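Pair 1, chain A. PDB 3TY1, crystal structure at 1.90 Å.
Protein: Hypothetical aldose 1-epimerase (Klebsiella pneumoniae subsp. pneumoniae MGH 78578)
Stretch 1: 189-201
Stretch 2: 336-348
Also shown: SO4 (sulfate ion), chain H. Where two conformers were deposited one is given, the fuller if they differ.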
# COMPACT_ATOMS: atom_id res chain seq x y z
N SER A 189 33.97 -14.34 5.40
CA SER A 189 33.52 -13.56 4.28
C SER A 189 32.32 -14.17 3.60
O SER A 189 32.04 -15.36 3.73
CB SER A 189 34.63 -13.38 3.24
OG SER A 189 34.89 -14.61 2.61
N PHE A 190 31.59 -13.33 2.86
CA PHE A 190 30.51 -13.80 1.99
C PHE A 190 30.63 -12.99 0.71
O PHE A 190 31.30 -11.98 0.70
CB PHE A 190 29.12 -13.67 2.61
CG PHE A 190 28.67 -12.27 2.87
CD1 PHE A 190 28.87 -11.67 4.13
CD2 PHE A 190 28.01 -11.56 1.88
CE1 PHE A 190 28.45 -10.39 4.36
CE2 PHE A 190 27.59 -10.27 2.11
CZ PHE A 190 27.78 -9.70 3.35
N SER A 191 30.00 -13.46 -0.37
CA SER A 191 30.08 -12.72 -1.62
C SER A 191 28.69 -12.60 -2.22
O SER A 191 27.80 -13.40 -1.93
CB SER A 191 31.04 -13.41 -2.60
OG SER A 191 30.58 -14.70 -2.91
N LEU A 192 28.52 -11.54 -3.02
CA LEU A 192 27.33 -11.33 -3.82
C LEU A 192 27.74 -11.48 -5.28
O LEU A 192 28.79 -10.98 -5.67
CB LEU A 192 26.80 -9.90 -3.62
CG LEU A 192 26.42 -9.52 -2.19
CD1 LEU A 192 25.83 -8.08 -2.18
CD2 LEU A 192 25.43 -10.55 -1.64
N HIS A 193 26.88 -12.12 -6.06
CA HIS A 193 27.02 -12.30 -7.49
C HIS A 193 25.67 -12.09 -8.09
O HIS A 193 24.97 -13.03 -8.42
CB HIS A 193 27.58 -13.68 -7.79
CG HIS A 193 28.96 -13.87 -7.27
ND1 HIS A 193 30.06 -13.30 -7.87
CD2 HIS A 193 29.41 -14.48 -6.15
CE1 HIS A 193 31.14 -13.60 -7.16
NE2 HIS A 193 30.77 -14.33 -6.13
N ASP A 194 25.27 -10.82 -8.17
CA ASP A 194 23.98 -10.46 -8.70
C ASP A 194 24.09 -10.32 -10.22
O ASP A 194 25.15 -9.92 -10.74
CB ASP A 194 23.45 -9.12 -8.10
CG ASP A 194 23.38 -9.11 -6.59
OD1 ASP A 194 23.26 -10.20 -5.95
OD2 ASP A 194 23.47 -7.99 -6.02
N VAL A 195 22.99 -10.61 -10.91
CA VAL A 195 22.90 -10.44 -12.35
C VAL A 195 21.61 -9.69 -12.70
O VAL A 195 20.51 -10.19 -12.49
CB VAL A 195 22.93 -11.79 -13.13
CG1 VAL A 195 22.92 -11.52 -14.66
CG2 VAL A 195 24.15 -12.66 -12.73
N LEU A 196 21.74 -8.46 -13.20
CA LEU A 196 20.62 -7.67 -13.68
C LEU A 196 20.44 -8.04 -15.15
O LEU A 196 21.44 -8.05 -15.91
CB LEU A 196 20.95 -6.18 -13.58
CG LEU A 196 19.98 -5.18 -14.23
CD1 LEU A 196 18.67 -5.14 -13.49
CD2 LEU A 196 20.62 -3.83 -14.27
N THR A 197 19.21 -8.34 -15.55
CA THR A 197 18.90 -8.62 -16.94
C THR A 197 17.75 -7.75 -17.43
O THR A 197 16.73 -7.57 -16.75
CB THR A 197 18.57 -10.10 -17.19
OG1 THR A 197 19.67 -10.89 -16.76
CG2 THR A 197 18.33 -10.40 -18.65
N ASN A 198 17.93 -7.20 -18.63
CA ASN A 198 16.88 -6.44 -19.29
C ASN A 198 16.10 -7.42 -20.15
O ASN A 198 16.58 -7.85 -21.20
CB ASN A 198 17.46 -5.31 -20.13
CG ASN A 198 16.41 -4.54 -20.88
OD1 ASN A 198 15.22 -4.73 -20.65
ND2 ASN A 198 16.83 -3.64 -21.74
N HIS A 199 14.91 -7.79 -19.69
CA HIS A 199 14.06 -8.74 -20.43
C HIS A 199 13.21 -8.08 -21.50
O HIS A 199 12.46 -8.76 -22.18
CB HIS A 199 13.15 -9.50 -19.45
CG HIS A 199 13.87 -10.47 -18.56
ND1 HIS A 199 13.76 -11.83 -18.71
CD2 HIS A 199 14.67 -10.27 -17.49
CE1 HIS A 199 14.49 -12.44 -17.79
NE2 HIS A 199 15.06 -11.51 -17.04
N ALA A 200 13.32 -6.76 -21.65
CA ALA A 200 12.52 -6.02 -22.62
C ALA A 200 13.17 -6.08 -24.00
O ALA A 200 14.31 -6.54 -24.13
CB ALA A 200 12.36 -4.59 -22.17
N ASP A 201 12.47 -5.59 -25.01
CA ASP A 201 12.99 -5.52 -26.37
C ASP A 201 13.64 -4.18 -26.70
O ASP A 201 14.08 -3.99 -27.84
CB ASP A 201 11.88 -5.84 -27.41
CG ASP A 201 11.79 -7.32 -27.74
OD1 ASP A 201 12.80 -8.02 -27.61
OD2 ASP A 201 10.71 -7.78 -28.19
N GLN A 336 23.13 2.14 -19.55
CA GLN A 336 22.05 1.58 -20.37
C GLN A 336 22.28 0.07 -20.55
O GLN A 336 23.43 -0.37 -20.68
CB GLN A 336 22.02 2.26 -21.74
CG GLN A 336 21.61 3.74 -21.71
CD GLN A 336 22.71 4.67 -21.21
OE1 GLN A 336 23.87 4.55 -21.62
NE2 GLN A 336 22.35 5.60 -20.33
N LEU A 337 21.21 -0.73 -20.55
CA LEU A 337 21.32 -2.17 -20.75
C LEU A 337 20.53 -2.50 -22.01
O LEU A 337 19.35 -2.17 -22.12
CB LEU A 337 20.80 -2.92 -19.51
CG LEU A 337 21.26 -4.35 -19.17
CD1 LEU A 337 22.78 -4.56 -19.26
CD2 LEU A 337 20.71 -4.74 -17.76
N GLN A 338 21.21 -3.12 -22.97
CA GLN A 338 20.60 -3.45 -24.26
C GLN A 338 19.56 -4.55 -24.13
O GLN A 338 19.57 -5.27 -23.14
CB GLN A 338 21.71 -3.86 -25.25
CG GLN A 338 22.69 -2.71 -25.58
CD GLN A 338 21.97 -1.48 -26.09
OE1 GLN A 338 22.10 -0.39 -25.54
NE2 GLN A 338 21.14 -1.66 -27.09
N PRO A 339 18.63 -4.67 -25.11
CA PRO A 339 17.60 -5.72 -25.05
C PRO A 339 18.20 -7.10 -24.85
O PRO A 339 19.08 -7.50 -25.61
CB PRO A 339 16.94 -5.65 -26.42
CG PRO A 339 17.22 -4.32 -26.93
CD PRO A 339 18.53 -3.90 -26.36
N GLY A 340 17.75 -7.81 -23.82
CA GLY A 340 18.25 -9.16 -23.54
C GLY A 340 19.61 -9.22 -22.85
O GLY A 340 20.06 -10.30 -22.54
N ALA A 341 20.25 -8.08 -22.60
CA ALA A 341 21.61 -8.09 -22.06
C ALA A 341 21.57 -8.13 -20.52
O ALA A 341 20.54 -7.84 -19.88
CB ALA A 341 22.36 -6.89 -22.52
N SER A 342 22.70 -8.52 -19.95
CA SER A 342 22.90 -8.65 -18.54
C SER A 342 24.08 -7.82 -18.04
O SER A 342 25.01 -7.56 -18.78
CB SER A 342 23.12 -10.12 -18.20
OG SER A 342 21.92 -10.84 -18.34
N ALA A 343 24.00 -7.38 -16.79
CA ALA A 343 25.07 -6.69 -16.10
C ALA A 343 25.32 -7.48 -14.82
O ALA A 343 24.35 -7.78 -14.10
CB ALA A 343 24.65 -5.30 -15.77
N GLN A 344 26.58 -7.78 -14.52
CA GLN A 344 26.97 -8.52 -13.32
C GLN A 344 27.50 -7.60 -12.24
O GLN A 344 28.07 -6.55 -12.53
CB GLN A 344 28.04 -9.58 -13.65
CG GLN A 344 27.58 -10.68 -14.63
CD GLN A 344 27.53 -10.24 -16.10
OE1 GLN A 344 28.22 -9.29 -16.50
NE2 GLN A 344 26.70 -10.93 -16.91
N PHE A 345 27.29 -8.00 -10.99
CA PHE A 345 27.77 -7.27 -9.81
C PHE A 345 28.35 -8.31 -8.84
O PHE A 345 27.62 -9.10 -8.22
CB PHE A 345 26.62 -6.44 -9.20
CG PHE A 345 26.00 -5.50 -10.21
CD1 PHE A 345 26.61 -4.30 -10.53
CD2 PHE A 345 24.85 -5.86 -10.91
CE1 PHE A 345 26.09 -3.46 -11.52
CE2 PHE A 345 24.30 -5.01 -11.89
CZ PHE A 345 24.93 -3.82 -12.19
N ASP A 346 29.69 -8.32 -8.75
CA ASP A 346 30.46 -9.27 -7.94
C ASP A 346 31.13 -8.47 -6.80
O ASP A 346 31.92 -7.55 -7.07
CB ASP A 346 31.52 -9.94 -8.81
CG ASP A 346 30.92 -10.63 -10.00
OD1 ASP A 346 30.00 -11.46 -9.81
OD2 ASP A 346 31.37 -10.32 -11.14
N LEU A 347 30.74 -8.77 -5.56
CA LEU A 347 31.29 -8.11 -4.38
C LEU A 347 31.65 -9.13 -3.33
O LEU A 347 30.95 -10.14 -3.18
CB LEU A 347 30.31 -7.08 -3.78
CG LEU A 347 29.85 -5.90 -4.64
CD1 LEU A 347 28.63 -6.30 -5.46
CD2 LEU A 347 29.53 -4.70 -3.72
N THR A 348 32.74 -8.89 -2.61
CA THR A 348 33.10 -9.74 -1.46
C THR A 348 33.19 -8.86 -0.22
O THR A 348 33.90 -7.86 -0.21
CB THR A 348 34.44 -10.47 -1.70
OG1 THR A 348 34.33 -11.22 -2.92
CG2 THR A 348 34.72 -11.42 -0.58
S SO4 H . 33.22 -16.49 -4.80
O1 SO4 H . 34.11 -16.69 -3.65
O2 SO4 H . 33.84 -16.90 -6.05
O3 SO4 H . 32.02 -17.30 -4.60
O4 SO4 H . 32.88 -15.07 -4.91
O HOH W 1 27.41 -11.81 -10.84

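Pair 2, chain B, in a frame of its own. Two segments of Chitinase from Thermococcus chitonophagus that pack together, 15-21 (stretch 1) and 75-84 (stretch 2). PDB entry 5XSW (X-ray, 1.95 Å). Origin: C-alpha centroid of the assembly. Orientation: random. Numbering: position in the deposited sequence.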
# COMPACT_ATOMS: atom_id res chain seq x y z
N VAL B 15 7.89 21.32 -36.06
CA VAL B 15 6.82 20.33 -35.92
C VAL B 15 6.09 20.50 -34.55
O VAL B 15 6.74 20.72 -33.54
CB VAL B 15 7.38 18.90 -36.04
CG1 VAL B 15 6.33 17.85 -35.67
CG2 VAL B 15 7.93 18.63 -37.43
N GLU B 16 4.76 20.41 -34.56
CA GLU B 16 3.99 20.35 -33.34
C GLU B 16 3.47 18.94 -33.11
O GLU B 16 2.77 18.36 -33.96
CB GLU B 16 2.84 21.32 -33.37
CG GLU B 16 2.01 21.26 -32.10
CD GLU B 16 1.14 22.48 -31.92
OE1 GLU B 16 1.04 23.00 -30.78
OE2 GLU B 16 0.54 22.91 -32.93
N LEU B 17 3.82 18.39 -31.95
CA LEU B 17 3.35 17.09 -31.52
C LEU B 17 2.28 17.25 -30.43
O LEU B 17 2.52 17.94 -29.47
CB LEU B 17 4.52 16.28 -30.98
CG LEU B 17 4.14 14.97 -30.28
CD1 LEU B 17 3.55 13.97 -31.27
CD2 LEU B 17 5.35 14.41 -29.57
N THR B 18 1.13 16.62 -30.61
CA THR B 18 0.09 16.68 -29.60
C THR B 18 -0.11 15.30 -28.98
O THR B 18 -0.40 14.34 -29.66
CB THR B 18 -1.23 17.18 -30.20
OG1 THR B 18 -1.04 18.47 -30.76
CG2 THR B 18 -2.30 17.25 -29.14
N LEU B 19 0.05 15.24 -27.66
CA LEU B 19 -0.16 14.03 -26.89
C LEU B 19 -1.36 14.27 -26.00
O LEU B 19 -1.43 15.29 -25.33
CB LEU B 19 1.05 13.71 -26.03
CG LEU B 19 2.42 13.58 -26.70
CD1 LEU B 19 3.53 13.49 -25.67
CD2 LEU B 19 2.44 12.36 -27.60
N ALA B 20 -2.31 13.36 -26.01
CA ALA B 20 -3.49 13.53 -25.18
C ALA B 20 -4.18 12.24 -24.78
O ALA B 20 -4.15 11.26 -25.50
CB ALA B 20 -4.48 14.44 -25.88
N ASN B 21 -4.85 12.28 -23.64
CA ASN B 21 -5.86 11.31 -23.34
C ASN B 21 -7.14 12.03 -23.67
O ASN B 21 -7.58 12.91 -22.95
CB ASN B 21 -5.83 10.90 -21.86
CG ASN B 21 -6.93 9.93 -21.50
OD1 ASN B 21 -7.90 9.79 -22.22
ND2 ASN B 21 -6.78 9.27 -20.38
N ILE B 75 2.11 11.84 -17.06
CA ILE B 75 0.86 11.19 -16.63
C ILE B 75 -0.32 11.84 -17.29
O ILE B 75 -0.49 13.05 -17.17
CB ILE B 75 0.67 11.26 -15.03
CG1 ILE B 75 1.85 10.56 -14.31
CG2 ILE B 75 -0.67 10.70 -14.63
CD1 ILE B 75 2.09 11.08 -12.87
N PHE B 76 -1.16 11.06 -17.95
CA PHE B 76 -2.27 11.59 -18.73
C PHE B 76 -3.61 11.05 -18.27
O PHE B 76 -4.09 10.02 -18.76
CB PHE B 76 -2.13 11.26 -20.22
CG PHE B 76 -1.04 12.06 -20.89
CD1 PHE B 76 0.29 11.74 -20.68
CD2 PHE B 76 -1.36 13.16 -21.68
CE1 PHE B 76 1.33 12.50 -21.27
CE2 PHE B 76 -0.32 13.94 -22.31
CZ PHE B 76 1.02 13.59 -22.09
N HIS B 77 -4.21 11.74 -17.31
CA HIS B 77 -5.55 11.43 -16.85
C HIS B 77 -6.57 11.85 -17.90
O HIS B 77 -6.22 12.43 -18.92
CB HIS B 77 -5.80 12.16 -15.51
CG HIS B 77 -5.12 11.50 -14.35
ND1 HIS B 77 -5.57 10.30 -13.83
CD2 HIS B 77 -4.02 11.84 -13.63
CE1 HIS B 77 -4.77 9.92 -12.85
NE2 HIS B 77 -3.83 10.85 -12.70
N LEU B 78 -7.82 11.55 -17.65
CA LEU B 78 -8.91 11.89 -18.54
C LEU B 78 -8.82 13.34 -18.97
O LEU B 78 -8.44 14.22 -18.16
CB LEU B 78 -10.25 11.62 -17.87
CG LEU B 78 -10.66 10.20 -17.48
CD1 LEU B 78 -12.03 10.23 -16.75
CD2 LEU B 78 -10.73 9.25 -18.67
N ASN B 79 -9.07 13.58 -20.25
CA ASN B 79 -9.11 14.94 -20.80
C ASN B 79 -7.85 15.76 -20.57
O ASN B 79 -7.93 16.90 -20.14
CB ASN B 79 -10.31 15.68 -20.20
CG ASN B 79 -10.75 16.87 -21.05
OD1 ASN B 79 -10.58 16.87 -22.27
ND2 ASN B 79 -11.33 17.88 -20.41
N THR B 80 -6.68 15.19 -20.84
CA THR B 80 -5.42 15.88 -20.56
C THR B 80 -4.67 16.00 -21.91
O THR B 80 -4.62 15.03 -22.64
CB THR B 80 -4.55 15.10 -19.51
OG1 THR B 80 -5.22 15.10 -18.23
CG2 THR B 80 -3.18 15.72 -19.35
N THR B 81 -4.15 17.18 -22.23
CA THR B 81 -3.42 17.35 -23.49
C THR B 81 -2.09 17.99 -23.24
O THR B 81 -1.97 18.86 -22.37
CB THR B 81 -4.26 18.17 -24.49
OG1 THR B 81 -5.44 17.44 -24.77
CG2 THR B 81 -3.48 18.42 -25.84
N VAL B 82 -1.06 17.53 -23.96
CA VAL B 82 0.26 18.14 -23.84
C VAL B 82 0.78 18.42 -25.29
O VAL B 82 0.74 17.54 -26.14
CB VAL B 82 1.25 17.26 -23.07
CG1 VAL B 82 2.70 17.83 -23.16
CG2 VAL B 82 0.82 17.10 -21.56
N LYS B 83 1.21 19.65 -25.56
CA LYS B 83 1.65 20.02 -26.92
C LYS B 83 3.10 20.33 -26.87
O LYS B 83 3.55 21.06 -25.99
CB LYS B 83 0.86 21.19 -27.47
CG LYS B 83 -0.53 20.77 -27.87
CD LYS B 83 -1.31 21.87 -28.53
CE LYS B 83 -2.73 21.42 -28.83
NZ LYS B 83 -3.63 22.61 -28.75
N ILE B 84 3.84 19.71 -27.79
CA ILE B 84 5.26 19.86 -27.83
C ILE B 84 5.71 20.47 -29.19
O ILE B 84 5.20 20.08 -30.25
CB ILE B 84 5.93 18.50 -27.62
CG1 ILE B 84 5.68 18.01 -26.18
CG2 ILE B 84 7.40 18.57 -27.88
CD1 ILE B 84 6.25 16.62 -25.91

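What backbone arrangement do the two pairs share? In each, the second stretch enters as a strand, turns, and returns as a strand antiparallel to the strand of the first stretch. The N-to-C directions differ by 163° in pair 1 (189-198 against 342-348) and by 167° in pair 2 (15-21 against 80-84), with axes approaching to 4.6 Å in both. The backbones of 14 central residues superpose with an RMSD of 0.6 Å. L196(A) falls on L19(B), A343(A) on V82(B) and S342(A) on T81(B), each CA within 0.3 Å of its counterpart.

How does the hydrogen bonding follow this register? Matching pairs exchange two backbone bonds: D194(A) with F345(A) corresponds to L17(B) with I84(B), and L196(A) with A343(A) corresponds to L19(B) with V82(B). In the latter, L196(A) N to A343(A) O is 2.8 Å and L19(B) N to V82(B) O is also 2.8 Å. At the turn the patterns part slightly. N198(A) N donates to A341(A) O at 3.0 Å, as N21(B) N does to T80(B) O at 2.9 Å, but the return bonds differ: T80(B) N reaches N21(B) O at 3.2 Å, whereas N198(A) O receives a weak bond from G340(A) N at 2.9 Å. G340(A) lies in a type II turn with phi 78°, and its match N79(B) likewise has positive phi, 56°.

What does the shared asparagine do? N198(A) and N21(B) coincide, both with chi1 in t, and each sends its side-chain amide across to a backbone carbonyl before the turn. N198(A) ND2 donates to L337(A) O at 2.9 Å, and N21(B) ND2 to F76(B) O at 3.2 Å. The asparagine thus ties the first strand to the incoming part of the second stretch as well as to the returning strand. N198(A) OD1 accepts a hydrogen bond from A200(A) N at 3.0 Å.

How do different side chains fill the face that carries the matched leucines? L196(A) places CD2 3.6 Å from L337(A) CD2, and its CB meets the edge of the F345(A) ring at CE2, 3.9 Å away. In pair 2 an aromatic ring comes instead from the incoming segment: L19(B) CB lies 3.9 Å from F76(B) CZ, while L19(B) CD1 approaches I84(B) CD1, on the position of F345(A), at 4.2 Å. An aromatic and an aliphatic group contact the leucine in both pairs, supplied from exchanged parts of the second stretch.

What happens on the other face? Pair 1 has a polar link between T197(A) and S342(A), whose OG1 and OG share a hydrogen bond of 2.7 Å. At the T197(A) position pair 2 has A20(B), whose CB simply packs 3.3 Å from T81(B) OG1. Farther along this face of pair 1, H193(A) ND1 donates to D346(A) OD1 at 2.7 Å.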